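PDB 1VPQ: DUF72 domain-containing protein, which is of unknown function but belongs to the DUF72 family of the TIM-barrel clan and has a fold of parallel strands and intervening helices. Local coordinates for residues 28-33 with 258-263; 131-136 with 161-166. All blocks are in the same frame, centred on the assembly; numbering follows the deposited sequence.

Interaction 1: residues 28-33 with 258-263; sequences GVVYPE and AAINAL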
ATOM      1  N   GLY A  28      -6.406   0.803 -23.127  1.00 31.05           N
ATOM      2  CA  GLY A  28      -5.828  -0.036 -24.185  1.00 30.97           C
ATOM      3  C   GLY A  28      -4.882  -1.103 -23.649  1.00 31.02           C
ATOM      4  O   GLY A  28      -4.072  -1.671 -24.400  1.00 30.75           O
ATOM      5  N   VAL A  29      -4.986  -1.357 -22.344  1.00 30.95           N
ATOM      6  CA  VAL A  29      -4.217  -2.382 -21.663  1.00 30.74           C
ATOM      7  C   VAL A  29      -5.226  -3.180 -20.844  1.00 30.84           C
ATOM      8  O   VAL A  29      -5.643  -4.246 -21.279  1.00 30.71           O
ATOM      9  CB  VAL A  29      -3.079  -1.776 -20.800  1.00 30.81           C
ATOM     10  CG1 VAL A  29      -2.310  -2.865 -20.049  1.00 30.70           C
ATOM     11  CG2 VAL A  29      -2.125  -0.968 -21.670  1.00 30.27           C
ATOM     12  N   VAL A  30      -5.647  -2.655 -19.695  1.00 31.00           N
ATOM     13  CA  VAL A  30      -6.714  -3.295 -18.902  1.00 31.36           C
ATOM     14  C   VAL A  30      -8.027  -2.530 -18.930  1.00 31.42           C
ATOM     15  O   VAL A  30      -9.074  -3.091 -18.606  1.00 31.86           O
ATOM     16  CB  VAL A  30      -6.317  -3.547 -17.426  1.00 31.49           C
ATOM     17  CG1 VAL A  30      -5.231  -4.614 -17.347  1.00 31.77           C
ATOM     18  CG2 VAL A  30      -5.884  -2.259 -16.727  1.00 31.99           C
ATOM     19  N   TYR A  31      -7.975  -1.252 -19.289  1.00 31.40           N
ATOM     20  CA  TYR A  31      -9.185  -0.472 -19.531  1.00 31.37           C
ATOM     21  C   TYR A  31      -9.447  -0.395 -21.038  1.00 31.51           C
ATOM     22  O   TYR A  31      -8.500  -0.300 -21.834  1.00 31.44           O
ATOM     23  CB  TYR A  31      -9.071   0.951 -18.957  1.00 31.33           C
ATOM     24  CG  TYR A  31      -9.019   1.060 -17.445  1.00 31.42           C
ATOM     25  CD1 TYR A  31      -9.676   0.143 -16.621  1.00 31.75           C
ATOM     26  CD2 TYR A  31      -8.343   2.113 -16.839  1.00 31.96           C
ATOM     27  CE1 TYR A  31      -9.633   0.254 -15.241  1.00 32.05           C
ATOM     28  CE2 TYR A  31      -8.297   2.237 -15.451  1.00 32.42           C
ATOM     29  CZ  TYR A  31      -8.945   1.303 -14.656  1.00 32.61           C
ATOM     30  OH  TYR A  31      -8.901   1.418 -13.282  1.00 32.64           O
ATOM     31  N   PRO A  32     -10.737  -0.411 -21.440  1.00 31.45           N
ATOM     32  CA  PRO A  32     -11.023  -0.240 -22.853  1.00 31.43           C
ATOM     33  C   PRO A  32     -10.499   1.104 -23.337  1.00 31.53           C
ATOM     34  O   PRO A  32     -10.494   2.075 -22.579  1.00 31.36           O
ATOM     35  CB  PRO A  32     -12.551  -0.280 -22.914  1.00 31.28           C
ATOM     36  CG  PRO A  32     -12.974  -0.943 -21.660  1.00 31.33           C
ATOM     37  CD  PRO A  32     -11.969  -0.564 -20.647  1.00 31.41           C
ATOM     38  N   GLU A  33     -10.054   1.142 -24.587  1.00 31.78           N
ATOM     39  CA  GLU A  33      -9.524   2.361 -25.200  1.00 32.04           C
ATOM     40  C   GLU A  33     -10.377   3.593 -24.901  1.00 32.20           C
ATOM     41  O   GLU A  33      -9.857   4.648 -24.541  1.00 32.11           O
ATOM     42  CB  GLU A  33      -9.433   2.174 -26.712  1.00 32.14           C
ATOM     43  CG  GLU A  33      -8.254   1.342 -27.164  1.00 32.45           C
ATOM     44  CD  GLU A  33      -6.991   2.163 -27.326  1.00 33.09           C
ATOM     45  OE1 GLU A  33      -6.992   3.118 -28.135  1.00 34.09           O
ATOM     46  OE2 GLU A  33      -5.990   1.848 -26.659  1.00 32.40           O
ATOM     47  N   ALA A 258       0.860  -3.533 -13.183  1.00 27.57           N
ATOM     48  CA  ALA A 258       0.315  -3.835 -11.859  1.00 27.66           C
ATOM     49  C   ALA A 258      -1.058  -4.500 -11.936  1.00 27.58           C
ATOM     50  O   ALA A 258      -1.326  -5.471 -11.231  1.00 28.04           O
ATOM     51  CB  ALA A 258       0.227  -2.570 -11.025  1.00 27.58           C
ATOM     52  N   ALA A 259      -1.923  -3.958 -12.789  1.00 27.62           N
ATOM     53  CA  ALA A 259      -3.266  -4.496 -12.991  1.00 27.12           C
ATOM     54  C   ALA A 259      -3.208  -5.907 -13.585  1.00 27.06           C
ATOM     55  O   ALA A 259      -3.904  -6.803 -13.108  1.00 27.09           O
ATOM     56  CB  ALA A 259      -4.077  -3.568 -13.864  1.00 27.04           C
ATOM     57  N   ILE A 260      -2.367  -6.099 -14.607  1.00 26.82           N
ATOM     58  CA  ILE A 260      -2.129  -7.427 -15.199  1.00 26.65           C
ATOM     59  C   ILE A 260      -1.718  -8.429 -14.126  1.00 26.44           C
ATOM     60  O   ILE A 260      -2.368  -9.465 -13.955  1.00 26.79           O
ATOM     61  CB  ILE A 260      -1.060  -7.383 -16.337  1.00 26.89           C
ATOM     62  CG1 ILE A 260      -1.629  -6.667 -17.565  1.00 26.42           C
ATOM     63  CG2 ILE A 260      -0.617  -8.795 -16.750  1.00 27.02           C
ATOM     64  CD1 ILE A 260      -0.608  -6.341 -18.648  1.00 26.59           C
ATOM     65  N   ASN A 261      -0.658  -8.112 -13.393  1.00 26.12           N
ATOM     66  CA  ASN A 261      -0.165  -8.989 -12.339  1.00 25.85           C
ATOM     67  C   ASN A 261      -1.180  -9.205 -11.212  1.00 25.84           C
ATOM     68  O   ASN A 261      -1.286 -10.312 -10.667  1.00 25.57           O
ATOM     69  CB  ASN A 261       1.153  -8.462 -11.750  1.00 25.83           C
ATOM     70  CG  ASN A 261       2.326  -8.565 -12.718  1.00 26.25           C
ATOM     71  OD1 ASN A 261       3.294  -7.820 -12.598  1.00 25.76           O
ATOM     72  ND2 ASN A 261       2.251  -9.490 -13.671  1.00 26.49           N
ATOM     73  N   ALA A 262      -1.915  -8.155 -10.857  1.00 25.69           N
ATOM     74  CA  ALA A 262      -2.901  -8.258  -9.781  1.00 25.77           C
ATOM     75  C   ALA A 262      -4.041  -9.188 -10.190  1.00 25.40           C
ATOM     76  O   ALA A 262      -4.570  -9.946  -9.366  1.00 25.42           O
ATOM     77  CB  ALA A 262      -3.432  -6.874  -9.399  1.00 26.06           C
ATOM     78  N   LEU A 263      -4.408  -9.113 -11.464  1.00 25.05           N
ATOM     79  CA  LEU A 263      -5.411 -10.002 -12.055  1.00 25.07           C
ATOM     80  C   LEU A 263      -4.924 -11.451 -12.154  1.00 24.85           C
ATOM     81  O   LEU A 263      -5.717 -12.383 -11.991  1.00 24.24           O
ATOM     82  CB  LEU A 263      -5.818  -9.511 -13.444  1.00 25.03           C
ATOM     83  CG  LEU A 263      -6.648  -8.227 -13.522  1.00 25.47           C
ATOM     84  CD1 LEU A 263      -6.675  -7.723 -14.936  1.00 25.37           C
ATOM     85  CD2 LEU A 263      -8.067  -8.448 -13.010  1.00 26.16           C
TER

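Interaction 2: residues 131-136 with 161-166; sequences FKFSRK and WDREET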
ATOM      1  N   PHE A 131      15.139   7.245   5.469  1.00 28.88           N
ATOM      2  CA  PHE A 131      14.719   6.863   6.820  1.00 28.88           C
ATOM      3  C   PHE A 131      15.493   5.614   7.223  1.00 28.92           C
ATOM      4  O   PHE A 131      15.303   4.555   6.629  1.00 29.07           O
ATOM      5  CB  PHE A 131      13.215   6.590   6.838  1.00 28.79           C
ATOM      6  CG  PHE A 131      12.618   6.428   8.219  1.00 28.40           C
ATOM      7  CD1 PHE A 131      12.610   7.482   9.119  1.00 28.15           C
ATOM      8  CD2 PHE A 131      12.001   5.246   8.590  1.00 28.33           C
ATOM      9  CE1 PHE A 131      12.032   7.356  10.374  1.00 26.62           C
ATOM     10  CE2 PHE A 131      11.413   5.115   9.843  1.00 28.21           C
ATOM     11  CZ  PHE A 131      11.437   6.179  10.736  1.00 27.39           C
ATOM     12  N   LYS A 132      16.362   5.750   8.220  1.00 29.01           N
ATOM     13  CA  LYS A 132      17.235   4.665   8.674  1.00 29.18           C
ATOM     14  C   LYS A 132      16.960   4.266  10.121  1.00 29.14           C
ATOM     15  O   LYS A 132      16.462   5.058  10.914  1.00 28.94           O
ATOM     16  CB  LYS A 132      18.710   5.071   8.571  1.00 29.34           C
ATOM     17  CG  LYS A 132      19.181   5.490   7.188  1.00 30.09           C
ATOM     18  CD  LYS A 132      20.557   6.149   7.285  1.00 32.19           C
ATOM     19  CE  LYS A 132      21.238   6.286   5.922  1.00 33.58           C
ATOM     20  NZ  LYS A 132      20.271   6.624   4.817  1.00 35.89           N
ATOM     21  N   PHE A 133      17.314   3.032  10.452  1.00 29.25           N
ATOM     22  CA  PHE A 133      17.180   2.534  11.811  1.00 29.60           C
ATOM     23  C   PHE A 133      18.088   3.328  12.745  1.00 30.20           C
ATOM     24  O   PHE A 133      19.316   3.329  12.587  1.00 30.58           O
ATOM     25  CB  PHE A 133      17.529   1.049  11.901  1.00 29.30           C
ATOM     26  CG  PHE A 133      17.385   0.489  13.283  1.00 29.21           C
ATOM     27  CD1 PHE A 133      18.401   0.634  14.214  1.00 28.67           C
ATOM     28  CD2 PHE A 133      16.222  -0.152  13.664  1.00 29.33           C
ATOM     29  CE1 PHE A 133      18.266   0.136  15.498  1.00 29.21           C
ATOM     30  CE2 PHE A 133      16.080  -0.649  14.946  1.00 30.49           C
ATOM     31  CZ  PHE A 133      17.110  -0.508  15.867  1.00 29.50           C
ATOM     32  N   SER A 134      17.471   4.008  13.706  1.00 30.50           N
ATOM     33  CA  SER A 134      18.192   4.729  14.756  1.00 30.75           C
ATOM     34  C   SER A 134      17.272   4.826  15.953  1.00 31.17           C
ATOM     35  O   SER A 134      16.077   4.582  15.836  1.00 31.50           O
ATOM     36  CB  SER A 134      18.612   6.131  14.295  1.00 30.66           C
ATOM     37  OG  SER A 134      17.489   6.984  14.146  1.00 29.90           O
ATOM     38  N   ARG A 135      17.828   5.184  17.100  1.00 31.70           N
ATOM     39  CA  ARG A 135      17.037   5.306  18.319  1.00 32.09           C
ATOM     40  C   ARG A 135      16.025   6.437  18.172  1.00 31.56           C
ATOM     41  O   ARG A 135      14.892   6.299  18.601  1.00 31.77           O
ATOM     42  CB  ARG A 135      17.936   5.539  19.535  1.00 32.57           C
ATOM     43  CG  ARG A 135      17.242   5.302  20.865  1.00 34.77           C
ATOM     44  CD  ARG A 135      17.878   6.095  22.025  1.00 37.93           C
ATOM     45  NE  ARG A 135      17.832   7.555  21.835  1.00 40.97           N
ATOM     46  CZ  ARG A 135      16.740   8.326  21.952  1.00 42.31           C
ATOM     47  NH1 ARG A 135      15.550   7.802  22.255  1.00 42.45           N
ATOM     48  NH2 ARG A 135      16.838   9.640  21.750  1.00 42.50           N
ATOM     49  N   LYS A 136      16.432   7.539  17.547  1.00 31.24           N
ATOM     50  CA  LYS A 136      15.544   8.700  17.356  1.00 31.13           C
ATOM     51  C   LYS A 136      14.376   8.431  16.378  1.00 30.90           C
ATOM     52  O   LYS A 136      13.254   8.921  16.580  1.00 30.64           O
ATOM     53  CB  LYS A 136      16.349   9.924  16.899  1.00 31.16           C
ATOM     54  N   TRP A 161      16.786  -1.507   8.739  1.00 31.03           N
ATOM     55  CA  TRP A 161      15.596  -1.837   9.513  1.00 31.18           C
ATOM     56  C   TRP A 161      15.314  -3.338   9.669  1.00 31.38           C
ATOM     57  O   TRP A 161      14.512  -3.720  10.521  1.00 31.39           O
ATOM     58  CB  TRP A 161      14.367  -1.160   8.889  1.00 30.87           C
ATOM     59  CG  TRP A 161      14.299   0.325   9.109  1.00 30.35           C
ATOM     60  CD1 TRP A 161      14.588   1.303   8.204  1.00 29.67           C
ATOM     61  CD2 TRP A 161      13.891   0.999  10.308  1.00 29.93           C
ATOM     62  NE1 TRP A 161      14.400   2.535   8.766  1.00 28.78           N
ATOM     63  CE2 TRP A 161      13.977   2.380  10.058  1.00 29.02           C
ATOM     64  CE3 TRP A 161      13.476   0.565  11.577  1.00 29.87           C
ATOM     65  CZ2 TRP A 161      13.660   3.335  11.020  1.00 28.93           C
ATOM     66  CZ3 TRP A 161      13.157   1.516  12.534  1.00 29.70           C
ATOM     67  CH2 TRP A 161      13.250   2.887  12.248  1.00 29.73           C
ATOM     68  N   ASP A 162      15.937  -4.189   8.853  1.00 31.78           N
ATOM     69  CA  ASP A 162      15.644  -5.637   8.904  1.00 32.11           C
ATOM     70  C   ASP A 162      16.403  -6.337  10.030  1.00 31.79           C
ATOM     71  O   ASP A 162      17.313  -7.135   9.783  1.00 31.87           O
ATOM     72  CB  ASP A 162      15.921  -6.336   7.560  1.00 32.42           C
ATOM     73  CG  ASP A 162      15.653  -7.845   7.622  1.00 33.41           C
ATOM     74  OD1 ASP A 162      14.616  -8.234   8.183  1.00 35.14           O
ATOM     75  OD2 ASP A 162      16.484  -8.643   7.132  1.00 35.17           O
ATOM     76  N   ARG A 163      16.001  -6.040  11.263  1.00 31.28           N
ATOM     77  CA  ARG A 163      16.654  -6.572  12.454  1.00 31.01           C
ATOM     78  C   ARG A 163      15.590  -6.865  13.512  1.00 30.96           C
ATOM     79  O   ARG A 163      14.490  -6.333  13.447  1.00 30.78           O
ATOM     80  CB  ARG A 163      17.709  -5.585  12.983  1.00 30.78           C
ATOM     81  CG  ARG A 163      17.196  -4.167  13.204  1.00 30.49           C
ATOM     82  CD  ARG A 163      18.311  -3.206  13.583  1.00 30.96           C
ATOM     83  NE  ARG A 163      18.963  -3.567  14.840  1.00 31.42           N
ATOM     84  CZ  ARG A 163      20.084  -3.019  15.311  1.00 30.21           C
ATOM     85  NH1 ARG A 163      20.712  -2.059  14.645  1.00 28.11           N
ATOM     86  NH2 ARG A 163      20.583  -3.439  16.467  1.00 29.25           N
ATOM     87  N   GLU A 164      15.917  -7.710  14.479  1.00 31.03           N
ATOM     88  CA  GLU A 164      14.899  -8.226  15.393  1.00 31.52           C
ATOM     89  C   GLU A 164      14.196  -7.128  16.179  1.00 31.40           C
ATOM     90  O   GLU A 164      12.986  -7.165  16.357  1.00 31.42           O
ATOM     91  CB  GLU A 164      15.496  -9.258  16.356  1.00 31.54           C
ATOM     92  CG  GLU A 164      14.445 -10.045  17.152  1.00 33.21           C
ATOM     93  CD  GLU A 164      13.315 -10.618  16.278  1.00 35.37           C
ATOM     94  OE1 GLU A 164      13.593 -11.131  15.164  1.00 36.32           O
ATOM     95  OE2 GLU A 164      12.142 -10.549  16.710  1.00 37.30           O
ATOM     96  N   GLU A 165      14.967  -6.153  16.639  1.00 31.59           N
ATOM     97  CA  GLU A 165      14.439  -5.033  17.416  1.00 31.63           C
ATOM     98  C   GLU A 165      13.257  -4.354  16.721  1.00 31.65           C
ATOM     99  O   GLU A 165      12.320  -3.898  17.382  1.00 30.97           O
ATOM    100  CB  GLU A 165      15.554  -4.005  17.673  1.00 31.92           C
ATOM    101  CG  GLU A 165      16.582  -4.426  18.742  1.00 32.89           C
ATOM    102  CD  GLU A 165      17.881  -5.003  18.176  1.00 34.25           C
ATOM    103  OE1 GLU A 165      17.867  -5.731  17.151  1.00 34.26           O
ATOM    104  OE2 GLU A 165      18.934  -4.727  18.791  1.00 34.61           O
ATOM    105  N   THR A 166      13.311  -4.285  15.387  1.00 31.65           N
ATOM    106  CA  THR A 166      12.262  -3.632  14.602  1.00 31.93           C
ATOM    107  C   THR A 166      10.929  -4.374  14.678  1.00 32.01           C
ATOM    108  O   THR A 166       9.888  -3.748  14.820  1.00 32.17           O
ATOM    109  CB  THR A 166      12.672  -3.470  13.132  1.00 31.87           C
ATOM    110  OG1 THR A 166      13.828  -2.625  13.051  1.00 32.21           O
ATOM    111  CG2 THR A 166      11.552  -2.856  12.326  1.00 32.12           C
TER

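Interaction 1: residues 28-33 with 258-263
Val-30 and Ala-259 mark the closest backbone approach, 6.9 Å between their CA atoms, where an irregular loop comes up against the first turns of helix 257-270. A backbone bond from Gly-28 N to Tyr-31 O closes a bend in the loop, and Val-30, within that bend, points at the helix, with Val-29 beside it. Val-30 carries most of the contact. Its two methyls sit astride the single methyl of Ala-259, with CG2 3.6 Å and CG1 3.8 Å from Ala-259 CB. CG1 is anti to the carbonyl carbon (chi1 -68°), and this branch also meets Ile-260 CG1 on one flank and Leu-263 CD1 on another, each at 4.2 Å. Ala-259 and Leu-263 are one helical turn apart, with Ile-260 following Ala-259, so one valine engages a patch spanning two levels of the helix. Val-29 extends the contact at its exposed margin: its CG1 lies 4.1 Å from Ile-260 CD1, the two side chains crossing at about a right angle. Ile-260 reaches this far because its chain is extended, CD1 being anti to CA (chi2 170°). The interface is wholly apolar and modest, 159 Å² in all. Beyond it, Leu-263 also touches Phe-50, while the ring of Tyr-31 stacks on Phe-40. The arrangement joins the loop after strand 13-18 to the helix after strand 245-250, the first and last strands in chain order, which lie side by side in the sheet, as expected where a TIM-barrel-like fold brings its two chain ends together.

Interaction 2: residues 131-136 with 161-166
Phe-133 meets Trp-161 with its backbone as well as with its ring: its CA stands 3.7 Å from the centroid of the six-membered indole ring, over the face, in a CH-pi contact. Phe-131, Phe-133 and Trp-161 form an aromatic cluster between two loops that follow adjacent parallel strands, 120-126 and 152-155, of this TIM-barrel-clan fold and lead into helices 135-147 and 164-173. Phe-133 has CG anti to the backbone N (chi1 -179°), and CD2 on the ring's edge comes close to Trp-161 CE3 in an offset edge-to-face pair, planes at 74°. Phe-131 contributes a second ring, nearly parallel to the indole but slid so far that the two barely overlap. Its carbonyl is also engaged: Trp-161 NE1 donates to Phe-131 O over 3.1 Å, the oxygen lying in the indole plane while the donor stands above the plane of the carbonyl. An alanine in place of Trp-161 would probably leave Phe-131 O without this donor and open a gap beneath the CA and ring edge of Phe-133. One face of the Phe-133 ring is covered by Arg-163, whose CD sits 3.5 Å from the ring centroid and whose guanidinium lies nearly flat over the same face, shifted toward CE1, planes at 17°, in an off-centre cation-pi stack. A salt bridge from Arg-163 NH2 to Glu-165 OE2, 3.1 Å long, helps fix how the guanidinium is turned. Outside the pair, Phe-156 stacks on Trp-161 and Ser-160 OG bonds Phe-133 N. Thr-166 OG1 lies 3.5 Å from both CD2 and CE2 of Phe-133 and donates to Trp-161 O at 2.8 Å, reaching that oxygen from the same face of its plane as Arg-163 N.

Overall arrangement
Interactions 1 and 2 illustrate how one fold joins segments that follow neighbouring strands through different chemistry. Each joins a segment following one strand to a segment following the neighbouring strand of the parallel sheet, yet they lie on opposite sides of the chain's centre, with the centres of the contacts about 18 and 20 Å from it. Their centres are 37 Å apart and their nearest atoms about 24 Å, so neither touches the other. Interaction 1 links parts of the chain 225 residues apart through aliphatic groups alone; interaction 2 spans only 25 residues, within that longer interval, and combines rings, charge and a hydrogen bond. With the protein's function unknown, neither can be assigned to an active site.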